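Local coordinates for protein aerobactin synthase IucA (Klebsiella pneumoniae subsp. pneumoniae, PDB 5JM8) that probably catalyses an ATP-dependent condensation step in the synthesis of the siderophore aerobactin, at residues 200-205 and 344-349; 267-270 and 275-278; 187-192 and 222-227. All coordinates share one frame; numbering follows the deposited sequence.

Contact 1 (200-205 and 344-349). With ATP (adenosine-5'-triphosphate), chain I.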
loop_
_atom_site.group_PDB
_atom_site.type_symbol
_atom_site.label_atom_id
_atom_site.label_comp_id
_atom_site.label_asym_id
_atom_site.label_seq_id
_atom_site.Cartn_x
_atom_site.Cartn_y
_atom_site.Cartn_z
ATOM N N GLN A 200 11.611 -30.061 -0.788
ATOM C CA GLN A 200 11.396 -28.804 -1.488
ATOM C C GLN A 200 10.411 -27.877 -0.769
ATOM O O GLN A 200 10.581 -26.657 -0.800
ATOM C CB GLN A 200 10.904 -29.086 -2.908
ATOM C CG GLN A 200 11.966 -29.682 -3.825
ATOM C CD GLN A 200 11.377 -30.350 -5.055
ATOM O OE1 GLN A 200 10.169 -30.576 -5.138
ATOM N NE2 GLN A 200 12.231 -30.667 -6.021
ATOM N N ARG A 201 9.385 -28.441 -0.132
ATOM C CA ARG A 201 8.428 -27.625 0.621
ATOM C C ARG A 201 9.119 -26.869 1.743
ATOM O O ARG A 201 9.025 -25.646 1.830
ATOM C CB ARG A 201 7.303 -28.471 1.232
ATOM C CG ARG A 201 6.036 -28.651 0.390
ATOM C CD ARG A 201 5.441 -27.359 -0.172
ATOM N NE ARG A 201 4.298 -26.842 0.578
ATOM C CZ ARG A 201 3.116 -27.443 0.676
ATOM N NH1 ARG A 201 2.903 -28.623 0.111
ATOM N NH2 ARG A 201 2.141 -26.861 1.368
ATOM N N LEU A 202 9.808 -27.616 2.600
ATOM C CA LEU A 202 10.472 -27.051 3.764
ATOM C C LEU A 202 11.509 -26.018 3.348
ATOM O O LEU A 202 11.762 -25.053 4.068
ATOM C CB LEU A 202 11.124 -28.162 4.586
ATOM C CG LEU A 202 10.164 -29.262 5.051
ATOM C CD1 LEU A 202 10.917 -30.378 5.763
ATOM C CD2 LEU A 202 9.084 -28.684 5.955
ATOM N N THR A 203 12.101 -26.223 2.176
ATOM C CA THR A 203 13.046 -25.264 1.620
ATOM C C THR A 203 12.326 -23.966 1.279
ATOM O O THR A 203 12.759 -22.884 1.678
ATOM C CB THR A 203 13.739 -25.809 0.356
ATOM O OG1 THR A 203 14.512 -26.968 0.689
ATOM C CG2 THR A 203 14.656 -24.761 -0.246
ATOM N N ARG A 204 11.228 -24.081 0.538
ATOM C CA ARG A 204 10.427 -22.919 0.166
ATOM C C ARG A 204 9.868 -22.231 1.403
ATOM O O ARG A 204 9.971 -21.014 1.546
ATOM C CB ARG A 204 9.273 -23.320 -0.757
ATOM C CG ARG A 204 8.557 -22.133 -1.394
ATOM C CD ARG A 204 7.319 -22.562 -2.167
ATOM N NE ARG A 204 6.217 -22.943 -1.288
ATOM C CZ ARG A 204 5.064 -23.449 -1.713
ATOM N NH1 ARG A 204 4.114 -23.764 -0.843
ATOM N NH2 ARG A 204 4.859 -23.641 -3.009
ATOM N N PHE A 205 9.280 -23.024 2.292
ATOM C CA PHE A 205 8.646 -22.501 3.496
ATOM C C PHE A 205 9.658 -21.771 4.372
ATOM O O PHE A 205 9.395 -20.670 4.851
ATOM C CB PHE A 205 7.982 -23.636 4.284
ATOM C CG PHE A 205 7.206 -23.172 5.485
ATOM C CD1 PHE A 205 5.876 -22.804 5.367
ATOM C CD2 PHE A 205 7.804 -23.108 6.732
ATOM C CE1 PHE A 205 5.158 -22.380 6.469
ATOM C CE2 PHE A 205 7.092 -22.683 7.838
ATOM C CZ PHE A 205 5.768 -22.318 7.706
ATOM N N SER A 344 4.963 -33.750 17.235
ATOM C CA SER A 344 5.807 -32.880 16.415
ATOM C C SER A 344 5.164 -32.564 15.066
ATOM O O SER A 344 5.649 -31.708 14.324
ATOM C CB SER A 344 7.173 -33.528 16.182
ATOM O OG SER A 344 7.055 -34.690 15.380
ATOM N N LEU A 345 4.073 -33.256 14.752
ATOM C CA LEU A 345 3.425 -33.130 13.450
ATOM C C LEU A 345 2.905 -31.728 13.162
ATOM O O LEU A 345 2.486 -31.005 14.064
ATOM C CB LEU A 345 2.255 -34.109 13.342
ATOM C CG LEU A 345 2.582 -35.600 13.268
ATOM C CD1 LEU A 345 1.306 -36.411 13.408
ATOM C CD2 LEU A 345 3.291 -35.941 11.971
ATOM N N PHE A 346 2.950 -31.361 11.887
ATOM C CA PHE A 346 2.217 -30.210 11.385
ATOM C C PHE A 346 1.772 -30.504 9.964
ATOM O O PHE A 346 2.317 -31.394 9.309
ATOM C CB PHE A 346 3.066 -28.937 11.429
ATOM C CG PHE A 346 4.261 -28.965 10.517
ATOM C CD1 PHE A 346 4.127 -28.700 9.163
ATOM C CD2 PHE A 346 5.521 -29.240 11.017
ATOM C CE1 PHE A 346 5.226 -28.726 8.326
ATOM C CE2 PHE A 346 6.624 -29.263 10.185
ATOM C CZ PHE A 346 6.475 -29.003 8.838
ATOM N N ALA A 347 0.782 -29.756 9.495
ATOM C CA ALA A 347 0.342 -29.846 8.113
ATOM C C ALA A 347 0.391 -28.465 7.482
ATOM O O ALA A 347 0.187 -27.457 8.157
ATOM C CB ALA A 347 -1.054 -30.424 8.035
ATOM N N LEU A 348 0.673 -28.425 6.186
ATOM C CA LEU A 348 0.767 -27.166 5.461
ATOM C C LEU A 348 -0.495 -26.914 4.650
ATOM O O LEU A 348 -0.895 -27.740 3.830
ATOM C CB LEU A 348 1.989 -27.166 4.546
ATOM C CG LEU A 348 3.345 -27.205 5.254
ATOM C CD1 LEU A 348 4.454 -27.376 4.235
ATOM C CD2 LEU A 348 3.574 -25.954 6.092
ATOM N N ARG A 349 -1.105 -25.758 4.888
ATOM C CA ARG A 349 -2.377 -25.396 4.277
ATOM C C ARG A 349 -2.181 -24.262 3.271
ATOM O O ARG A 349 -1.476 -23.292 3.551
ATOM C CB ARG A 349 -3.376 -24.996 5.368
ATOM C CG ARG A 349 -4.683 -24.404 4.877
ATOM C CD ARG A 349 -5.580 -24.053 6.051
ATOM N NE ARG A 349 -5.981 -25.243 6.796
ATOM C CZ ARG A 349 -6.315 -25.252 8.083
ATOM N NH1 ARG A 349 -6.293 -24.131 8.795
ATOM N NH2 ARG A 349 -6.664 -26.390 8.664
HETATM P PG ATP I . -8.436 -25.565 11.761
HETATM O O1G ATP I . -7.214 -24.695 11.909
HETATM O O2G ATP I . -9.612 -24.854 11.136
HETATM O O3G ATP I . -8.158 -26.914 11.142
HETATM P PB ATP I . -9.381 -27.232 13.949
HETATM O O1B ATP I . -8.926 -27.223 15.387
HETATM O O2B ATP I . -9.002 -28.393 13.055
HETATM O O3B ATP I . -8.937 -25.825 13.279
HETATM P PA ATP I . -12.035 -27.911 14.784
HETATM O O1A ATP I . -11.408 -29.242 15.112
HETATM O O2A ATP I . -13.353 -27.864 14.052
HETATM O O3A ATP I . -10.984 -27.049 13.920
HETATM O "O5'" ATP I . -12.200 -27.029 16.117
HETATM C "C5'" ATP I . -12.756 -25.725 15.986
HETATM C "C4'" ATP I . -12.203 -24.766 17.030
HETATM O "O4'" ATP I . -12.857 -23.506 16.865
HETATM C "C3'" ATP I . -12.449 -25.223 18.460
HETATM O "O3'" ATP I . -11.224 -25.158 19.202
HETATM C "C2'" ATP I . -13.485 -24.270 19.024
HETATM O "O2'" ATP I . -13.169 -23.866 20.355
HETATM C "C1'" ATP I . -13.457 -23.074 18.088
HETATM N N9 ATP I . -14.816 -22.559 17.809
HETATM C C8 ATP I . -15.218 -21.308 18.085
HETATM N N7 ATP I . -16.512 -21.127 17.721
HETATM C C5 ATP I . -16.949 -22.285 17.197
HETATM C C6 ATP I . -18.217 -22.772 16.619
HETATM N N6 ATP I . -19.280 -21.937 16.541
HETATM N N1 ATP I . -18.263 -24.053 16.186
HETATM C C2 ATP I . -17.198 -24.874 16.268
HETATM N N3 ATP I . -16.016 -24.490 16.784
HETATM C C4 ATP I . -15.829 -23.232 17.258
#
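L348 meets two side chains of helix 198-209, R201 and F205. R201 lays one face of its guanidinium over L348 CD1, 3.7 Å from R201 NE. R201 NH2 lies nearer the leucine's backbone end, 3.2 Å from L348 CB. The second methyl, L348 CD2, lies 3.9 Å from F205 CE1 and meets that ring obliquely. F205 holds its ring out toward the strand because CG is anti to the backbone N (chi1 -175°). One turn away, L202 CD2 comes to the edge of the F346 ring, in its plane, 3.9 Å from F346 CZ. No hydrogen bond links the two segments; the contact is made by side chains.

The motif is a helix packed on a beta sheet. The axis of helix segment 200-205 passes 11.6 Å from that of strand segment 345-349 and is inclined to it by 74°. F346 and L348 point to the helix, while the side chain of R349 leaves from the opposite side of the strand and runs to ATP. R349 NH1 donates to ATP O1G at 3.3 Å, and R349 NH2 donates to ATP O3G at 2.9 Å with an N-H...O angle of 152°. Both therefore grip the gamma phosphate, and R349 NH2 also has a salt bridge to E327.

Further out, the buried R201 guanidinium is fixed by salt bridges to D328 and D275. These carboxylates probably balance its charge beside the leucine. On the far side of the helix, Q200 NE2 donates to L217 O of the second subunit, and T203 packs against T203 of that subunit.

Contact 2 (267-270 and 275-278). With ATP (adenosine-5'-triphosphate), chain I.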
loop_
_atom_site.group_PDB
_atom_site.type_symbol
_atom_site.label_atom_id
_atom_site.label_comp_id
_atom_site.label_asym_id
_atom_site.label_seq_id
_atom_site.Cartn_x
_atom_site.Cartn_y
_atom_site.Cartn_z
ATOM N N SER A 267 -3.687 -23.417 14.390
ATOM C CA SER A 267 -3.455 -23.001 13.016
ATOM C C SER A 267 -2.980 -21.559 12.988
ATOM O O SER A 267 -3.641 -20.667 13.520
ATOM C CB SER A 267 -4.718 -23.166 12.177
ATOM O OG SER A 267 -5.069 -24.535 12.067
ATOM N N LEU A 268 -1.822 -21.348 12.369
ATOM C CA LEU A 268 -1.199 -20.030 12.303
ATOM C C LEU A 268 -1.308 -19.421 10.907
ATOM O O LEU A 268 -1.380 -20.138 9.911
ATOM C CB LEU A 268 0.271 -20.122 12.710
ATOM C CG LEU A 268 0.594 -20.193 14.206
ATOM C CD1 LEU A 268 -0.188 -21.287 14.908
ATOM C CD2 LEU A 268 2.091 -20.392 14.408
ATOM N N TYR A 269 -1.307 -18.091 10.852
ATOM C CA TYR A 269 -1.395 -17.358 9.594
ATOM C C TYR A 269 -0.266 -16.336 9.462
ATOM O O TYR A 269 0.044 -15.612 10.406
ATOM C CB TYR A 269 -2.757 -16.663 9.487
ATOM C CG TYR A 269 -2.859 -15.635 8.379
ATOM C CD1 TYR A 269 -2.873 -16.018 7.045
ATOM C CD2 TYR A 269 -2.962 -14.282 8.674
ATOM C CE1 TYR A 269 -2.976 -15.078 6.032
ATOM C CE2 TYR A 269 -3.066 -13.335 7.669
ATOM C CZ TYR A 269 -3.073 -13.737 6.353
ATOM O OH TYR A 269 -3.176 -12.790 5.358
ATOM N N CYS A 270 0.355 -16.308 8.285
ATOM C CA CYS A 270 1.350 -15.297 7.940
ATOM C C CYS A 270 1.020 -14.746 6.555
ATOM O O CYS A 270 1.055 -15.476 5.565
ATOM C CB CYS A 270 2.764 -15.884 7.978
ATOM S SG CYS A 270 4.085 -14.716 7.570
ATOM N N ASP A 275 2.024 -20.556 2.461
ATOM C CA ASP A 275 1.405 -21.629 3.229
ATOM C C ASP A 275 1.034 -21.186 4.639
ATOM O O ASP A 275 1.768 -20.433 5.281
ATOM C CB ASP A 275 2.346 -22.833 3.315
ATOM C CG ASP A 275 2.521 -23.534 1.986
ATOM O OD1 ASP A 275 1.531 -23.647 1.235
ATOM O OD2 ASP A 275 3.651 -23.973 1.694
ATOM N N MET A 276 -0.119 -21.654 5.106
ATOM C CA MET A 276 -0.438 -21.625 6.524
ATOM C C MET A 276 0.114 -22.908 7.131
ATOM O O MET A 276 0.453 -23.845 6.404
ATOM C CB MET A 276 -1.944 -21.521 6.760
ATOM C CG MET A 276 -2.582 -20.255 6.227
ATOM S SD MET A 276 -4.294 -20.120 6.758
ATOM C CE MET A 276 -4.881 -18.784 5.719
ATOM N N ILE A 277 0.203 -22.957 8.455
ATOM C CA ILE A 277 0.688 -24.155 9.124
ATOM C C ILE A 277 -0.208 -24.512 10.310
ATOM O O ILE A 277 -0.597 -23.651 11.100
ATOM C CB ILE A 277 2.157 -23.977 9.570
ATOM C CG1 ILE A 277 2.729 -25.300 10.080
ATOM C CG2 ILE A 277 2.278 -22.869 10.609
ATOM C CD1 ILE A 277 4.238 -25.364 10.021
ATOM N N LYS A 278 -0.553 -25.794 10.394
ATOM C CA LYS A 278 -1.433 -26.315 11.432
ATOM C C LYS A 278 -0.692 -27.348 12.271
ATOM O O LYS A 278 -0.468 -28.472 11.826
ATOM C CB LYS A 278 -2.682 -26.933 10.803
ATOM C CG LYS A 278 -3.643 -27.567 11.789
ATOM C CD LYS A 278 -4.905 -28.037 11.082
ATOM C CE LYS A 278 -5.864 -28.726 12.034
ATOM N NZ LYS A 278 -7.143 -29.079 11.363
HETATM P PG ATP I . -8.436 -25.565 11.761
HETATM O O1G ATP I . -7.214 -24.695 11.909
HETATM O O2G ATP I . -9.612 -24.854 11.136
HETATM O O3G ATP I . -8.158 -26.914 11.142
HETATM P PB ATP I . -9.381 -27.232 13.949
HETATM O O1B ATP I . -8.926 -27.223 15.387
HETATM O O2B ATP I . -9.002 -28.393 13.055
HETATM O O3B ATP I . -8.937 -25.825 13.279
HETATM P PA ATP I . -12.035 -27.911 14.784
HETATM O O1A ATP I . -11.408 -29.242 15.112
HETATM O O2A ATP I . -13.353 -27.864 14.052
HETATM O O3A ATP I . -10.984 -27.049 13.920
HETATM O "O5'" ATP I . -12.200 -27.029 16.117
HETATM C "C5'" ATP I . -12.756 -25.725 15.986
HETATM C "C4'" ATP I . -12.203 -24.766 17.030
HETATM O "O4'" ATP I . -12.857 -23.506 16.865
HETATM C "C3'" ATP I . -12.449 -25.223 18.460
HETATM O "O3'" ATP I . -11.224 -25.158 19.202
HETATM C "C2'" ATP I . -13.485 -24.270 19.024
HETATM O "O2'" ATP I . -13.169 -23.866 20.355
HETATM C "C1'" ATP I . -13.457 -23.074 18.088
HETATM N N9 ATP I . -14.816 -22.559 17.809
HETATM C C8 ATP I . -15.218 -21.308 18.085
HETATM N N7 ATP I . -16.512 -21.127 17.721
HETATM C C5 ATP I . -16.949 -22.285 17.197
HETATM C C6 ATP I . -18.217 -22.772 16.619
HETATM N N6 ATP I . -19.280 -21.937 16.541
HETATM N N1 ATP I . -18.263 -24.053 16.186
HETATM C C2 ATP I . -17.198 -24.874 16.268
HETATM N N3 ATP I . -16.016 -24.490 16.784
HETATM C C4 ATP I . -15.829 -23.232 17.258
HETATM O O HOH W 1 -0.218 -17.944 6.337
#
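S267 and K278 face each other at the ATP end of the beta hairpin formed by strands 267-269 and 275-284. They are a non-hydrogen-bonded antiparallel pair, with CA atoms 4.2 Å apart. S267 OG rests against the start of the lysine chain, 3.4 Å from K278 CG. From there K278 runs out fully extended, CG anti to the backbone N (chi1 177°) and every later torsion near 180°. This carries the ammonium to the phosphates. K278 NZ donates to ATP O2B at 2.6 Å. It is also modelled bonded to ATP O3G, but so closely that the exact geometry is doubtful. D447, a ligand of the magnesium ion, makes a salt bridge to the same K278 NZ.

The next pair, L268 with I277, is hydrogen-bonded. L268 N donates to I277 O at 2.9 Å, and the bond is almost straight (176°). I277 O also takes a CA-H...O contact from S267 CA, 3.5 Å away. In this antiparallel sheet L268 and I277 project from the face opposite to S267 and K278. L268 CB touches I277 CG2 at 4.0 Å. W259 packs against both of these side chains, and F205 of helix 198-209 lies against I277.

Toward the turn, M276 stretches its chain across to Y269. The methyl M276 CE meets the ring obliquely, 3.7 Å from Y269 CD1. Where the strands part, a water accepts from C270 N at 2.6 Å and donates a weak bond to D275 O.

Contact 3 (187-192 and 222-227)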
loop_
_atom_site.group_PDB
_atom_site.type_symbol
_atom_site.label_atom_id
_atom_site.label_comp_id
_atom_site.label_asym_id
_atom_site.label_seq_id
_atom_site.Cartn_x
_atom_site.Cartn_y
_atom_site.Cartn_z
ATOM N N THR A 187 17.096 -37.988 7.842
ATOM C CA THR A 187 16.830 -39.330 8.354
ATOM C C THR A 187 15.874 -39.299 9.539
ATOM O O THR A 187 15.416 -40.348 9.994
ATOM C CB THR A 187 18.121 -40.043 8.804
ATOM O OG1 THR A 187 18.701 -39.335 9.907
ATOM C CG2 THR A 187 19.129 -40.125 7.665
ATOM N N GLN A 188 15.591 -38.099 10.044
ATOM C CA GLN A 188 14.671 -37.933 11.164
ATOM C C GLN A 188 13.453 -37.090 10.789
ATOM O O GLN A 188 12.701 -36.652 11.662
ATOM C CB GLN A 188 15.396 -37.302 12.354
ATOM C CG GLN A 188 16.556 -38.136 12.878
ATOM C CD GLN A 188 16.142 -39.548 13.246
ATOM O OE1 GLN A 188 16.639 -40.521 12.681
ATOM N NE2 GLN A 188 15.229 -39.666 14.203
ATOM N N ILE A 189 13.264 -36.874 9.490
ATOM C CA ILE A 189 12.121 -36.117 8.987
ATOM C C ILE A 189 11.175 -37.011 8.200
ATOM O O ILE A 189 11.508 -37.473 7.109
ATOM C CB ILE A 189 12.568 -34.947 8.089
ATOM C CG1 ILE A 189 13.326 -33.912 8.920
ATOM C CG2 ILE A 189 11.361 -34.294 7.418
ATOM C CD1 ILE A 189 13.995 -32.832 8.098
ATOM N N ALA A 190 9.991 -37.240 8.760
ATOM C CA ALA A 190 8.934 -37.975 8.076
ATOM C C ALA A 190 7.895 -36.989 7.565
ATOM O O ALA A 190 7.480 -36.088 8.291
ATOM C CB ALA A 190 8.292 -38.987 9.006
ATOM N N GLY A 191 7.471 -37.154 6.317
ATOM C CA GLY A 191 6.478 -36.264 5.752
ATOM C C GLY A 191 6.052 -36.644 4.351
ATOM O O GLY A 191 6.378 -37.722 3.855
ATOM N N GLU A 192 5.323 -35.738 3.713
ATOM C CA GLU A 192 4.776 -35.973 2.387
ATOM C C GLU A 192 4.347 -34.637 1.794
ATOM O O GLU A 192 4.001 -33.716 2.532
ATOM C CB GLU A 192 3.599 -36.946 2.470
ATOM C CG GLU A 192 3.191 -37.571 1.151
ATOM C CD GLU A 192 2.030 -38.541 1.308
ATOM O OE1 GLU A 192 1.617 -38.803 2.459
ATOM O OE2 GLU A 192 1.531 -39.040 0.279
ATOM N N TRP A 222 18.007 -30.327 7.107
ATOM C CA TRP A 222 16.869 -29.523 6.668
ATOM C C TRP A 222 16.315 -28.656 7.792
ATOM O O TRP A 222 16.423 -29.001 8.970
ATOM C CB TRP A 222 15.750 -30.422 6.138
ATOM C CG TRP A 222 16.152 -31.314 5.004
ATOM C CD1 TRP A 222 17.344 -31.316 4.341
ATOM C CD2 TRP A 222 15.356 -32.341 4.403
ATOM N NE1 TRP A 222 17.339 -32.280 3.363
ATOM C CE2 TRP A 222 16.129 -32.923 3.382
ATOM C CE3 TRP A 222 14.064 -32.823 4.630
ATOM C CZ2 TRP A 222 15.653 -33.964 2.588
ATOM C CZ3 TRP A 222 13.592 -33.856 3.841
ATOM C CH2 TRP A 222 14.386 -34.416 2.833
ATOM N N LEU A 223 15.708 -27.536 7.416
ATOM C CA LEU A 223 15.040 -26.658 8.368
ATOM C C LEU A 223 13.621 -27.156 8.620
ATOM O O LEU A 223 12.889 -27.472 7.680
ATOM C CB LEU A 223 15.023 -25.219 7.852
ATOM C CG LEU A 223 16.396 -24.576 7.637
ATOM C CD1 LEU A 223 16.249 -23.222 6.961
ATOM C CD2 LEU A 223 17.139 -24.438 8.958
ATOM N N PHE A 224 13.244 -27.217 9.894
ATOM C CA PHE A 224 11.993 -27.834 10.314
ATOM C C PHE A 224 11.237 -26.905 11.265
ATOM O O PHE A 224 11.710 -26.634 12.368
ATOM C CB PHE A 224 12.288 -29.178 10.981
ATOM C CG PHE A 224 11.065 -29.979 11.319
ATOM C CD1 PHE A 224 10.490 -30.819 10.382
ATOM C CD2 PHE A 224 10.506 -29.907 12.580
ATOM C CE1 PHE A 224 9.368 -31.562 10.699
ATOM C CE2 PHE A 224 9.389 -30.644 12.902
ATOM C CZ PHE A 224 8.818 -31.474 11.962
ATOM N N PRO A 225 10.062 -26.405 10.845
ATOM C CA PRO A 225 9.350 -25.414 11.660
ATOM C C PRO A 225 8.595 -26.021 12.839
ATOM O O PRO A 225 8.087 -27.138 12.736
ATOM C CB PRO A 225 8.374 -24.791 10.665
ATOM C CG PRO A 225 8.063 -25.903 9.726
ATOM C CD PRO A 225 9.330 -26.711 9.602
ATOM N N LEU A 226 8.529 -25.280 13.942
ATOM C CA LEU A 226 7.823 -25.722 15.142
ATOM C C LEU A 226 7.015 -24.601 15.787
ATOM O O LEU A 226 7.329 -23.423 15.630
ATOM C CB LEU A 226 8.810 -26.274 16.176
ATOM C CG LEU A 226 9.283 -27.719 16.001
ATOM C CD1 LEU A 226 10.511 -27.786 15.123
ATOM C CD2 LEU A 226 9.555 -28.351 17.354
ATOM N N HIS A 227 5.975 -24.989 16.518
ATOM C CA HIS A 227 5.220 -24.060 17.346
ATOM C C HIS A 227 6.074 -23.739 18.571
ATOM O O HIS A 227 6.586 -24.657 19.215
ATOM C CB HIS A 227 3.872 -24.669 17.747
ATOM C CG HIS A 227 2.951 -23.716 18.446
ATOM N ND1 HIS A 227 3.255 -23.140 19.660
ATOM C CD2 HIS A 227 1.725 -23.253 18.107
ATOM C CE1 HIS A 227 2.260 -22.355 20.035
ATOM N NE2 HIS A 227 1.318 -22.406 19.110
#
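I189 reaches across to W222 and F224, joining two antiparallel sheets. I189 belongs to strand 189-193 of the large sheet that also holds strand 329-334. W222 and F224 lie on strand 221-226, an outer strand of a separate three-stranded sheet. The closest CA atoms, those of I189 and F224, are 8.4 Å apart, and no hydrogen bond crosses between the segments.

The isoleucine points its longer branch at the other strand. CG1 is anti to the carbonyl carbon (chi1 -66°), and CD1 continues outward from it. Methyl I189 CD1 settles obliquely against the indole on its CB side, 3.5 Å from W222 CE3 and 3.6 Å from W222 CB. The shorter branch touches the same corner, I189 CG2 lying 4.2 Å from W222 CE3. The indole nitrogen W222 NE1 donates to D219 O.

F224 also points toward I189, two residues further along its strand than W222. V184 packs against both I189 and F224, and F224 is touched as well by A331 and L333 of strand 329-334. The phenyl ring meets the isoleucine obliquely and more loosely than the indole does, with I189 CG1 4.4 Å from F224 CD1.

Contacts 1 and 2 share a sheet, since strands 345-350 and 275-284 are neighbours in it. R349 O and M276 N are 2.6 Å apart across that boundary. On one face of the sheet, R349 of contact 1 and K278 of contact 2 both reach ATP. On the other, F346 CD1 lies 3.4 Å from I277 CD1. D275 joins contact 2 to helix 198-209, with D275 OD2 2.6 Å from R204 NH1 in a salt bridge. Contact 3 adjoins contact 1, their centres about 7 Å apart, and F346 CE2 meets F224 CZ at 3.6 Å. Contacts 2 and 3 have centres about 16 Å apart and touch lightly through I277 and P225.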